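Local structure of sensor protein kinase WalK (4YWZ) at residues His104-Asp109 and Val117-Ile122. The protein is a membrane sensor histidine kinase of an essential two-component system, represented here by its extracellular receptor domain, which probably perceives external signals. The protein carries 1 engineered substitution. Sequence-based numbering, arbitrary orientation.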
loop_
_atom_site.group_PDB
_atom_site.type_symbol
_atom_site.label_atom_id
_atom_site.label_comp_id
_atom_site.label_asym_id
_atom_site.label_seq_id
_atom_site.Cartn_x
_atom_site.Cartn_y
_atom_site.Cartn_z
ATOM N N HIS A 104 -11.423 7.094 -12.550
ATOM C CA HIS A 104 -11.249 8.557 -12.502
ATOM C C HIS A 104 -11.079 9.020 -11.070
ATOM O O HIS A 104 -11.390 8.278 -10.139
ATOM C CB HIS A 104 -12.470 9.247 -13.142
ATOM C CG HIS A 104 -13.772 9.044 -12.456
ATOM N ND1 HIS A 104 -14.526 7.895 -12.597
ATOM C CD2 HIS A 104 -14.492 9.863 -11.668
ATOM C CE1 HIS A 104 -15.627 7.993 -11.859
ATOM N NE2 HIS A 104 -15.626 9.178 -11.282
ATOM N N LEU A 105 -10.610 10.264 -10.927
ATOM C CA LEU A 105 -10.436 10.851 -9.603
ATOM C C LEU A 105 -11.629 11.697 -9.236
ATOM O O LEU A 105 -12.317 12.329 -10.142
ATOM C CB LEU A 105 -9.203 11.723 -9.609
ATOM C CG LEU A 105 -7.821 11.205 -9.556
ATOM C CD1 LEU A 105 -6.839 12.407 -9.684
ATOM C CD2 LEU A 105 -7.579 10.521 -8.178
ATOM N N ILE A 106 -12.020 11.711 -7.964
ATOM C CA ILE A 106 -13.144 12.516 -7.471
ATOM C C ILE A 106 -12.591 13.259 -6.208
ATOM O O ILE A 106 -11.517 12.921 -5.741
ATOM C CB ILE A 106 -14.437 11.818 -7.116
ATOM C CG1 ILE A 106 -14.344 10.806 -5.967
ATOM C CG2 ILE A 106 -15.012 11.085 -8.368
ATOM C CD1 ILE A 106 -15.550 10.086 -5.518
ATOM N N LEU A 107 -13.346 14.291 -5.867
ATOM C CA LEU A 107 -13.276 14.938 -4.495
ATOM C C LEU A 107 -14.464 14.637 -3.769
ATOM O O LEU A 107 -15.585 14.886 -4.220
ATOM C CB LEU A 107 -13.083 16.457 -4.666
ATOM C CG LEU A 107 -11.790 16.881 -5.323
ATOM C CD1 LEU A 107 -11.976 18.407 -5.632
ATOM C CD2 LEU A 107 -10.541 16.717 -4.533
ATOM N N LYS A 108 -14.314 14.089 -2.534
ATOM C CA LYS A 108 -15.426 13.686 -1.777
ATOM C C LYS A 108 -15.149 13.975 -0.295
ATOM O O LYS A 108 -14.039 13.700 0.176
ATOM C CB LYS A 108 -15.693 12.217 -1.972
ATOM C CG LYS A 108 -16.818 11.671 -1.222
ATOM C CD LYS A 108 -17.383 10.407 -1.929
ATOM C CE LYS A 108 -18.469 9.717 -1.196
ATOM N NZ LYS A 108 -19.153 8.630 -1.966
ATOM N N ASP A 109 -16.179 14.547 0.323
ATOM C CA ASP A 109 -16.070 14.896 1.791
ATOM C C ASP A 109 -16.805 13.896 2.557
ATOM O O ASP A 109 -18.024 13.734 2.514
ATOM C CB ASP A 109 -16.497 16.363 1.989
ATOM C CG ASP A 109 -16.417 16.835 3.427
ATOM O OD1 ASP A 109 -16.063 16.042 4.272
ATOM O OD2 ASP A 109 -16.811 18.005 3.645
ATOM N N VAL A 117 -10.130 10.960 -4.103
ATOM C CA VAL A 117 -10.497 9.554 -4.043
ATOM C C VAL A 117 -10.421 8.966 -5.443
ATOM O O VAL A 117 -10.761 9.611 -6.388
ATOM C CB VAL A 117 -11.931 9.392 -3.517
ATOM C CG1 VAL A 117 -12.412 7.952 -3.677
ATOM C CG2 VAL A 117 -11.953 9.770 -2.019
ATOM N N TRP A 118 -9.900 7.787 -5.587
ATOM C CA TRP A 118 -9.747 7.187 -6.870
ATOM C C TRP A 118 -10.877 6.193 -7.002
ATOM O O TRP A 118 -11.030 5.237 -6.216
ATOM C CB TRP A 118 -8.392 6.477 -7.038
ATOM C CG TRP A 118 -8.095 6.003 -8.404
ATOM C CD1 TRP A 118 -8.082 6.751 -9.517
ATOM C CD2 TRP A 118 -7.763 4.655 -8.829
ATOM N NE1 TRP A 118 -7.755 5.967 -10.645
ATOM C CE2 TRP A 118 -7.577 4.686 -10.245
ATOM C CE3 TRP A 118 -7.666 3.438 -8.175
ATOM C CZ2 TRP A 118 -7.226 3.549 -10.977
ATOM C CZ3 TRP A 118 -7.377 2.295 -8.917
ATOM C CH2 TRP A 118 -7.177 2.374 -10.301
ATOM N N VAL A 119 -11.655 6.326 -8.090
ATOM C CA VAL A 119 -12.808 5.477 -8.345
ATOM C C VAL A 119 -12.419 4.550 -9.508
ATOM O O VAL A 119 -11.887 4.975 -10.554
ATOM C CB VAL A 119 -14.053 6.264 -8.835
ATOM C CG1 VAL A 119 -15.162 5.349 -9.410
ATOM C CG2 VAL A 119 -14.528 7.199 -7.726
ATOM N N TYR A 120 -12.546 3.243 -9.237
ATOM C CA TYR A 120 -12.242 2.151 -10.221
ATOM C C TYR A 120 -13.498 1.328 -10.346
ATOM O O TYR A 120 -14.096 0.825 -9.395
ATOM C CB TYR A 120 -11.073 1.342 -9.718
ATOM C CG TYR A 120 -10.689 0.197 -10.632
ATOM C CD1 TYR A 120 -10.045 0.491 -11.786
ATOM C CD2 TYR A 120 -10.969 -1.097 -10.303
ATOM C CE1 TYR A 120 -9.663 -0.528 -12.682
ATOM C CE2 TYR A 120 -10.610 -2.137 -11.139
ATOM C CZ TYR A 120 -10.012 -1.819 -12.323
ATOM O OH TYR A 120 -9.604 -2.855 -13.227
ATOM N N ASN A 121 -13.883 1.074 -11.599
ATOM C CA ASN A 121 -14.918 0.181 -11.935
ATOM C C ASN A 121 -14.360 -1.011 -12.789
ATOM O O ASN A 121 -13.591 -0.807 -13.733
ATOM C CB ASN A 121 -15.920 0.878 -12.851
ATOM C CG ASN A 121 -16.745 1.904 -12.143
ATOM O OD1 ASN A 121 -17.435 1.561 -11.205
ATOM N ND2 ASN A 121 -16.670 3.107 -12.569
ATOM N N ILE A 122 -14.762 -2.199 -12.361
ATOM C CA ILE A 122 -14.488 -3.431 -13.142
ATOM C C ILE A 122 -15.768 -4.204 -13.330
ATOM O O ILE A 122 -16.469 -4.574 -12.408
ATOM C CB ILE A 122 -13.351 -4.302 -12.550
ATOM C CG1 ILE A 122 -13.148 -5.537 -13.468
ATOM C CG2 ILE A 122 -13.570 -4.659 -11.115
ATOM C CD1 ILE A 122 -11.934 -6.371 -13.124
#
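Segments 104-109 and 117-122 belong to the two arms of an antiparallel beta hairpin, strands 102-109 and 114-126, joining His104, Leu105 and Ile106 to Val119, Trp118 and Val117 at one margin of the central sheet of a Cache-type sensor domain. Strand 102-109 is outermost within the chain, whereas strand 114-126 is also paired on its other side, with strand 129-138. Two hydrogen-bonded pairs, His104 with Val119 and Ile106 with Val117, flank the non-hydrogen-bonded pair Leu105-Trp118. The straightest of the four backbone bonds runs from Val119 N to His104 O (2.8 Å, 167° at the hydrogen). Between the bonded pairs, Leu105 CA makes a CA-H...O contact with Val117 O.

His104, Ile106, Val117 and Val119 share one face of the sheet. The imidazole lies beside Val119, whose CB sits over one ring face, offset toward the rim, in a CH-pi contact 4.1 Å from the centroid of the His104 ring. Chi1 of 64° places His104 CG between its backbone N and carbonyl carbon, and the ring runs alongside Val119. Ile106 CG1 packs against Val117 CB (3.7 Å), the two side chains pointing the same way. Ile106 also crosses Val119 at about a right angle, bringing its CD1 to Val119 CG2.

Leu105 and Trp118 occupy the other face. Ile19 of helix 7-37 touches the indole, and Trp118 NE1 is hydrogen-bonded to Asp103 OD2, which probably helps fix the rotation of the ring. With CG anti to the backbone N (chi1 -172°), Trp118 has its CD1 edge beside Leu105. The leucine crosses the tryptophan side chain and meets the indole near the ring plane, with Leu105 CD2 4.0 Å from Trp118 CD1.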